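Local coordinates for alpha-glucosidase (Bacteroides thetaiotaomicron, PDB 5XFM), which hydrolyses beta-L-arabinopyranosides and alpha-galactosides as a bifunctional, calcium-containing glycoside hydrolase of family 97, at residues 469-481 and 559-571. The protein carries 1 engineered substitution. Numbering follows the deposited sequence.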
ATOM      1  N   GLU A 469      -7.530 -13.928  12.963  1.00 26.60           N
ATOM      2  CA  GLU A 469      -6.388 -13.807  12.059  1.00 25.26           C
ATOM      3  C   GLU A 469      -5.685 -12.459  12.153  1.00 25.24           C
ATOM      4  O   GLU A 469      -4.680 -12.230  11.470  1.00 22.55           O
ATOM      5  CB  GLU A 469      -6.843 -14.027  10.613  1.00 28.40           C
ATOM      6  CG  GLU A 469      -7.381 -15.406  10.307  1.00 23.29           C
ATOM      7  CD  GLU A 469      -6.276 -16.420  10.113  1.00 36.96           C
ATOM      8  OE1 GLU A 469      -5.527 -16.286   9.121  1.00 38.64           O
ATOM      9  OE2 GLU A 469      -6.151 -17.342  10.949  1.00 40.37           O
ATOM     10  N   GLU A 470      -6.201 -11.576  13.003  1.00 28.67           N
ATOM     11  CA  GLU A 470      -5.700 -10.204  13.069  1.00 23.44           C
ATOM     12  C   GLU A 470      -4.187 -10.102  13.213  1.00 26.51           C
ATOM     13  O   GLU A 470      -3.526  -9.365  12.463  1.00 25.27           O
ATOM     14  CB  GLU A 470      -6.352  -9.442  14.222  1.00 24.05           C
ATOM     15  CG  GLU A 470      -5.806  -8.025  14.346  1.00 23.96           C
ATOM     16  CD  GLU A 470      -6.287  -7.296  15.578  1.00 31.36           C
ATOM     17  OE1 GLU A 470      -6.774  -7.960  16.520  1.00 31.97           O
ATOM     18  OE2 GLU A 470      -6.157  -6.055  15.610  1.00 28.93           O
ATOM     19  N   ALA A 471      -3.639 -10.835  14.177  1.00 23.35           N
ATOM     20  CA  ALA A 471      -2.213 -10.744  14.470  1.00 23.33           C
ATOM     21  C   ALA A 471      -1.365 -11.180  13.275  1.00 17.65           C
ATOM     22  O   ALA A 471      -0.394 -10.523  12.927  1.00 21.86           O
ATOM     23  CB  ALA A 471      -1.877 -11.573  15.700  1.00 25.67           C
ATOM     24  N   PHE A 472      -1.768 -12.271  12.637  1.00 21.16           N
ATOM     25  CA  PHE A 472      -1.104 -12.800  11.447  1.00 23.39           C
ATOM     26  C   PHE A 472      -0.975 -11.738  10.330  1.00 22.34           C
ATOM     27  O   PHE A 472       0.132 -11.458   9.831  1.00 24.09           O
ATOM     28  CB  PHE A 472      -1.881 -14.041  10.976  1.00 22.97           C
ATOM     29  CG  PHE A 472      -1.420 -14.614   9.666  1.00 20.32           C
ATOM     30  CD1 PHE A 472      -0.199 -15.258   9.567  1.00 20.18           C
ATOM     31  CD2 PHE A 472      -2.244 -14.568   8.551  1.00 20.88           C
ATOM     32  CE1 PHE A 472       0.213 -15.808   8.366  1.00 25.18           C
ATOM     33  CE2 PHE A 472      -1.843 -15.117   7.351  1.00 17.87           C
ATOM     34  CZ  PHE A 472      -0.611 -15.736   7.255  1.00 22.22           C
ATOM     35  N   ASN A 473      -2.102 -11.131   9.962  1.00 22.72           N
ATOM     36  CA  ASN A 473      -2.120 -10.115   8.911  1.00 20.53           C
ATOM     37  C   ASN A 473      -1.361  -8.848   9.308  1.00 23.61           C
ATOM     38  O   ASN A 473      -0.653  -8.243   8.479  1.00 24.38           O
ATOM     39  CB  ASN A 473      -3.565  -9.774   8.536  1.00 21.28           C
ATOM     40  CG  ASN A 473      -4.276 -10.928   7.847  1.00 24.87           C
ATOM     41  OD1 ASN A 473      -5.343 -11.377   8.284  1.00 22.88           O
ATOM     42  ND2 ASN A 473      -3.683 -11.418   6.762  1.00 18.07           N
ATOM     43  N   THR A 474      -1.488  -8.458  10.577  1.00 24.16           N
ATOM     44  CA  THR A 474      -0.697  -7.351  11.122  1.00 20.92           C
ATOM     45  C   THR A 474       0.803  -7.640  10.994  1.00 22.64           C
ATOM     46  O   THR A 474       1.605  -6.737  10.766  1.00 22.07           O
ATOM     47  CB  THR A 474      -1.052  -7.072  12.594  1.00 20.53           C
ATOM     48  OG1 THR A 474      -2.447  -6.770  12.697  1.00 28.35           O
ATOM     49  CG2 THR A 474      -0.257  -5.894  13.137  1.00 28.11           C
ATOM     50  N   CYS A 475       1.178  -8.906  11.132  1.00 21.80           N
ATOM     51  CA  CYS A 475       2.574  -9.301  11.004  1.00 28.20           C
ATOM     52  C   CYS A 475       2.931  -9.557   9.551  1.00 26.00           C
ATOM     53  O   CYS A 475       4.060  -9.939   9.243  1.00 30.81           O
ATOM     54  CB  CYS A 475       2.876 -10.551  11.838  1.00 23.65           C
ATOM     55  SG  CYS A 475       2.977 -10.251  13.612  1.00 24.09           S
ATOM     56  N   LEU A 476       1.968  -9.373   8.656  1.00 24.83           N
ATOM     57  CA  LEU A 476       2.304  -9.403   7.236  1.00 23.29           C
ATOM     58  C   LEU A 476       2.504  -8.001   6.646  1.00 26.95           C
ATOM     59  O   LEU A 476       3.486  -7.759   5.931  1.00 20.22           O
ATOM     60  CB  LEU A 476       1.225 -10.152   6.446  1.00 19.29           C
ATOM     61  CG  LEU A 476       1.168 -11.660   6.675  1.00 20.60           C
ATOM     62  CD1 LEU A 476      -0.078 -12.234   6.051  1.00 20.33           C
ATOM     63  CD2 LEU A 476       2.410 -12.352   6.126  1.00 21.19           C
ATOM     64  N   HIS A 477       1.605  -7.075   6.982  1.00 23.84           N
ATOM     65  CA  HIS A 477       1.530  -5.779   6.289  1.00 19.49           C
ATOM     66  C   HIS A 477       2.804  -4.928   6.190  1.00 23.71           C
ATOM     67  O   HIS A 477       3.075  -4.380   5.124  1.00 21.96           O
ATOM     68  CB  HIS A 477       0.431  -4.937   6.931  1.00 19.79           C
ATOM     69  CG  HIS A 477      -0.923  -5.557   6.811  1.00 23.22           C
ATOM     70  ND1 HIS A 477      -1.299  -6.299   5.713  1.00 23.35           N
ATOM     71  CD2 HIS A 477      -1.970  -5.594   7.669  1.00 18.24           C
ATOM     72  CE1 HIS A 477      -2.529  -6.749   5.889  1.00 22.91           C
ATOM     73  NE2 HIS A 477      -2.958  -6.333   7.066  1.00 25.83           N
ATOM     74  N   PRO A 478       3.593  -4.818   7.273  1.00 24.11           N
ATOM     75  CA  PRO A 478       4.796  -3.994   7.117  1.00 22.12           C
ATOM     76  C   PRO A 478       5.808  -4.565   6.124  1.00 24.28           C
ATOM     77  O   PRO A 478       6.642  -3.815   5.622  1.00 21.29           O
ATOM     78  CB  PRO A 478       5.381  -3.946   8.536  1.00 26.14           C
ATOM     79  CG  PRO A 478       4.679  -5.003   9.303  1.00 30.58           C
ATOM     80  CD  PRO A 478       3.338  -5.145   8.686  1.00 27.83           C
ATOM     81  N   PHE A 479       5.740  -5.869   5.867  1.00 25.91           N
ATOM     82  CA  PHE A 479       6.628  -6.521   4.909  1.00 23.83           C
ATOM     83  C   PHE A 479       6.090  -6.483   3.472  1.00 25.95           C
ATOM     84  O   PHE A 479       6.859  -6.618   2.513  1.00 21.58           O
ATOM     85  CB  PHE A 479       6.870  -7.985   5.307  1.00 25.35           C
ATOM     86  CG  PHE A 479       7.513  -8.167   6.662  1.00 26.06           C
ATOM     87  CD1 PHE A 479       6.746  -8.512   7.767  1.00 27.95           C
ATOM     88  CD2 PHE A 479       8.882  -8.025   6.823  1.00 26.15           C
ATOM     89  CE1 PHE A 479       7.336  -8.695   9.008  1.00 26.09           C
ATOM     90  CE2 PHE A 479       9.474  -8.205   8.059  1.00 25.96           C
ATOM     91  CZ  PHE A 479       8.699  -8.540   9.154  1.00 24.43           C
ATOM     92  N   ILE A 480       4.776  -6.322   3.320  1.00 17.06           N
ATOM     93  CA  ILE A 480       4.141  -6.487   2.009  1.00 17.62           C
ATOM     94  C   ILE A 480       3.216  -5.316   1.616  1.00 21.65           C
ATOM     95  O   ILE A 480       3.668  -4.350   1.005  1.00 18.87           O
ATOM     96  CB  ILE A 480       3.344  -7.822   1.941  1.00 14.46           C
ATOM     97  CG1 ILE A 480       4.242  -8.993   2.357  1.00 16.28           C
ATOM     98  CG2 ILE A 480       2.803  -8.069   0.536  1.00 11.08           C
ATOM     99  CD1 ILE A 480       3.562 -10.334   2.376  1.00 15.24           C
ATOM    100  N   ARG A 481       1.935  -5.387   1.961  1.00 17.59           N
ATOM    101  CA  ARG A 481       0.979  -4.400   1.451  1.00 21.75           C
ATOM    102  C   ARG A 481       1.377  -2.960   1.773  1.00 18.85           C
ATOM    103  O   ARG A 481       1.359  -2.095   0.901  1.00 16.75           O
ATOM    104  CB  ARG A 481      -0.429  -4.674   1.995  1.00 17.34           C
ATOM    105  CG  ARG A 481      -1.410  -3.500   1.854  1.00 15.39           C
ATOM    106  CD  ARG A 481      -1.658  -3.077   0.401  1.00 19.62           C
ATOM    107  NE  ARG A 481      -2.587  -1.950   0.345  1.00 20.22           N
ATOM    108  CZ  ARG A 481      -2.240  -0.678   0.514  1.00 21.08           C
ATOM    109  NH1 ARG A 481      -0.968  -0.351   0.713  1.00 18.27           N
ATOM    110  NH2 ARG A 481      -3.166   0.273   0.474  1.00 20.88           N
ATOM    111  N   PHE A 559      13.664  -0.945  10.426  1.00 31.24           N
ATOM    112  CA  PHE A 559      13.312  -2.322  10.744  1.00 31.51           C
ATOM    113  C   PHE A 559      14.255  -2.855  11.808  1.00 31.81           C
ATOM    114  O   PHE A 559      15.475  -2.801  11.657  1.00 36.92           O
ATOM    115  CB  PHE A 559      13.350  -3.194   9.485  1.00 31.10           C
ATOM    116  CG  PHE A 559      13.095  -4.655   9.743  1.00 30.37           C
ATOM    117  CD1 PHE A 559      11.837  -5.094  10.132  1.00 27.15           C
ATOM    118  CD2 PHE A 559      14.104  -5.594   9.563  1.00 28.69           C
ATOM    119  CE1 PHE A 559      11.595  -6.444  10.362  1.00 30.32           C
ATOM    120  CE2 PHE A 559      13.870  -6.946   9.788  1.00 23.89           C
ATOM    121  CZ  PHE A 559      12.613  -7.372  10.189  1.00 30.16           C
ATOM    122  N   VAL A 560      13.678  -3.349  12.895  1.00 31.33           N
ATOM    123  CA  VAL A 560      14.454  -3.837  14.026  1.00 33.65           C
ATOM    124  C   VAL A 560      14.535  -5.357  14.020  1.00 34.01           C
ATOM    125  O   VAL A 560      15.621  -5.926  14.091  1.00 35.07           O
ATOM    126  CB  VAL A 560      13.843  -3.366  15.359  1.00 32.86           C
ATOM    127  CG1 VAL A 560      14.723  -3.782  16.523  1.00 35.55           C
ATOM    128  CG2 VAL A 560      13.645  -1.856  15.344  1.00 29.65           C
ATOM    129  N   ASP A 561      13.382  -6.013  13.931  1.00 38.35           N
ATOM    130  CA  ASP A 561      13.360  -7.473  13.887  1.00 36.29           C
ATOM    131  C   ASP A 561      12.010  -7.965  13.397  1.00 35.63           C
ATOM    132  O   ASP A 561      11.070  -7.187  13.302  1.00 33.19           O
ATOM    133  CB  ASP A 561      13.668  -8.068  15.265  1.00 37.39           C
ATOM    134  CG  ASP A 561      14.016  -9.545  15.198  1.00 41.99           C
ATOM    135  OD1 ASP A 561      14.529  -9.986  14.146  1.00 38.88           O
ATOM    136  OD2 ASP A 561      13.775 -10.263  16.192  1.00 51.68           O
ATOM    137  N   GLY A 562      11.914  -9.251  13.073  1.00 31.63           N
ATOM    138  CA  GLY A 562      10.638  -9.818  12.682  1.00 32.15           C
ATOM    139  C   GLY A 562      10.676 -10.926  11.648  1.00 26.58           C
ATOM    140  O   GLY A 562      11.715 -11.238  11.062  1.00 26.85           O
ATOM    141  N   TYR A 563       9.512 -11.529  11.442  1.00 27.34           N
ATOM    142  CA  TYR A 563       9.294 -12.518  10.398  1.00 23.39           C
ATOM    143  C   TYR A 563       7.823 -12.434  10.014  1.00 29.15           C
ATOM    144  O   TYR A 563       6.944 -12.426  10.896  1.00 28.42           O
ATOM    145  CB  TYR A 563       9.669 -13.924  10.879  1.00 24.89           C
ATOM    146  CG  TYR A 563       9.762 -14.958   9.780  1.00 24.31           C
ATOM    147  CD1 TYR A 563      10.978 -15.247   9.181  1.00 23.37           C
ATOM    148  CD2 TYR A 563       8.639 -15.646   9.344  1.00 20.91           C
ATOM    149  CE1 TYR A 563      11.074 -16.188   8.175  1.00 22.38           C
ATOM    150  CE2 TYR A 563       8.725 -16.588   8.339  1.00 23.38           C
ATOM    151  CZ  TYR A 563       9.949 -16.854   7.760  1.00 23.57           C
ATOM    152  OH  TYR A 563      10.050 -17.790   6.760  1.00 25.67           O
ATOM    153  N   PRO A 564       7.549 -12.367   8.701  1.00 30.86           N
ATOM    154  CA  PRO A 564       6.215 -12.127   8.142  1.00 28.55           C
ATOM    155  C   PRO A 564       5.189 -13.150   8.603  1.00 27.77           C
ATOM    156  O   PRO A 564       5.359 -14.349   8.361  1.00 22.41           O
ATOM    157  CB  PRO A 564       6.441 -12.237   6.630  1.00 21.12           C
ATOM    158  CG  PRO A 564       7.875 -11.933   6.441  1.00 24.82           C
ATOM    159  CD  PRO A 564       8.560 -12.517   7.645  1.00 27.74           C
ATOM    160  N   GLY A 565       4.132 -12.663   9.251  1.00 26.84           N
ATOM    161  CA  GLY A 565       3.049 -13.500   9.731  1.00 23.03           C
ATOM    162  C   GLY A 565       3.270 -14.053  11.128  1.00 24.18           C
ATOM    163  O   GLY A 565       2.346 -14.585  11.745  1.00 28.61           O
ATOM    164  N   LYS A 566       4.478 -13.881  11.653  1.00 24.81           N
ATOM    165  CA  LYS A 566       4.828 -14.447  12.952  1.00 22.47           C
ATOM    166  C   LYS A 566       5.024 -13.345  13.984  1.00 28.50           C
ATOM    167  O   LYS A 566       4.384 -13.350  15.040  1.00 27.18           O
ATOM    168  CB  LYS A 566       6.080 -15.310  12.828  1.00 24.19           C
ATOM    169  CG  LYS A 566       5.797 -16.667  12.190  1.00 26.43           C
ATOM    170  CD  LYS A 566       7.073 -17.435  11.900  1.00 36.28           C
ATOM    171  CE  LYS A 566       6.773 -18.868  11.484  1.00 43.17           C
ATOM    172  NZ  LYS A 566       6.876 -19.063  10.011  1.00 48.56           N
ATOM    173  N   TYR A 567       5.892 -12.385  13.682  1.00 28.20           N
ATOM    174  CA  TYR A 567       6.080 -11.268  14.607  1.00 27.12           C
ATOM    175  C   TYR A 567       6.721 -10.094  13.897  1.00 23.69           C
ATOM    176  O   TYR A 567       7.334 -10.262  12.849  1.00 24.89           O
ATOM    177  CB  TYR A 567       6.916 -11.696  15.821  1.00 26.80           C
ATOM    178  CG  TYR A 567       8.392 -11.903  15.562  1.00 27.18           C
ATOM    179  CD1 TYR A 567       8.854 -13.054  14.934  1.00 27.84           C
ATOM    180  CD2 TYR A 567       9.329 -10.966  15.983  1.00 28.49           C
ATOM    181  CE1 TYR A 567      10.208 -13.253  14.709  1.00 28.15           C
ATOM    182  CE2 TYR A 567      10.680 -11.158  15.772  1.00 31.50           C
ATOM    183  CZ  TYR A 567      11.114 -12.302  15.128  1.00 32.94           C
ATOM    184  OH  TYR A 567      12.458 -12.495  14.910  1.00 33.63           O
ATOM    185  N   VAL A 568       6.552  -8.896  14.443  1.00 24.92           N
ATOM    186  CA  VAL A 568       7.160  -7.733  13.802  1.00 29.51           C
ATOM    187  C   VAL A 568       7.572  -6.673  14.817  1.00 26.65           C
ATOM    188  O   VAL A 568       6.843  -6.372  15.765  1.00 22.63           O
ATOM    189  CB  VAL A 568       6.215  -7.108  12.732  1.00 21.86           C
ATOM    190  CG1 VAL A 568       4.925  -6.619  13.346  1.00 15.50           C
ATOM    191  CG2 VAL A 568       6.918  -5.977  11.990  1.00 28.85           C
ATOM    192  N   VAL A 569       8.773  -6.143  14.608  1.00 25.23           N
ATOM    193  CA  VAL A 569       9.375  -5.120  15.457  1.00 30.39           C
ATOM    194  C   VAL A 569       9.983  -4.007  14.615  1.00 31.70           C
ATOM    195  O   VAL A 569      10.985  -4.233  13.917  1.00 28.61           O
ATOM    196  CB  VAL A 569      10.499  -5.699  16.355  1.00 27.91           C
ATOM    197  CG1 VAL A 569      10.923  -4.684  17.401  1.00 27.78           C
ATOM    198  CG2 VAL A 569      10.066  -7.005  17.006  1.00 31.21           C
ATOM    199  N   LEU A 570       9.381  -2.819  14.659  1.00 26.33           N
ATOM    200  CA  LEU A 570       9.930  -1.688  13.910  1.00 32.34           C
ATOM    201  C   LEU A 570       9.887  -0.378  14.694  1.00 31.91           C
ATOM    202  O   LEU A 570       9.033  -0.181  15.562  1.00 25.04           O
ATOM    203  CB  LEU A 570       9.229  -1.522  12.556  1.00 29.92           C
ATOM    204  CG  LEU A 570       7.742  -1.250  12.379  1.00 28.19           C
ATOM    205  CD1 LEU A 570       7.390   0.236  12.507  1.00 30.64           C
ATOM    206  CD2 LEU A 570       7.336  -1.774  11.019  1.00 26.68           C
ATOM    207  N   ALA A 571      10.831   0.506  14.378  1.00 29.45           N
ATOM    208  CA  ALA A 571      10.887   1.829  14.978  1.00 29.19           C
ATOM    209  C   ALA A 571      10.667   2.918  13.938  1.00 32.34           C
ATOM    210  O   ALA A 571      11.234   2.874  12.842  1.00 30.65           O
ATOM    211  CB  ALA A 571      12.214   2.036  15.686  1.00 30.39           C
TER
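F479 lays one ring face against P564, whose CG stands over the face, 3.9 Å from the ring centroid, a CH-pi contact in which the rigid proline offers a C-H to the aromatic cloud. With CG anti to its own carbonyl carbon (chi1 -60°), the ring reaches between P564 and F559; the F479 and F559 ring planes lie at 74°, an oblique pairing, F479 CE2 meeting F559 CE1 at 3.6 Å. Were this phenylalanine an alanine, P564 CG would probably lose its aromatic partner and a gap would be likely to open between P564 and F559. Next to F479, P478 puts its CG against V568 CG2 at 3.6 Å and its CB against L570 CD2, so two alternate residues of the strand supply apolar branches to one compact ring. Just past helix 470-474, C475 O accepts a hydrogen bond from G565 N at 2.7 Å, nearly straight at hydrogen (165°) but from above the carbonyl plane. The small thiol of C475 fits against the backbone, SG lying 3.4 Å from Y567 CA. G565 suits the turn because a side chain there would collide with F472, whose ring edge meets G565 O, and, at G565's own backbone angles, a CB would also press on the carbonyl O of P564. The contact joins the family 97 catalytic region to the C-terminal antiparallel sheet: helix 512-521 packs on T474 and L570, strand 577-584 brings V583 against C475 and V568, and L198 of strand 197-200 touches P564.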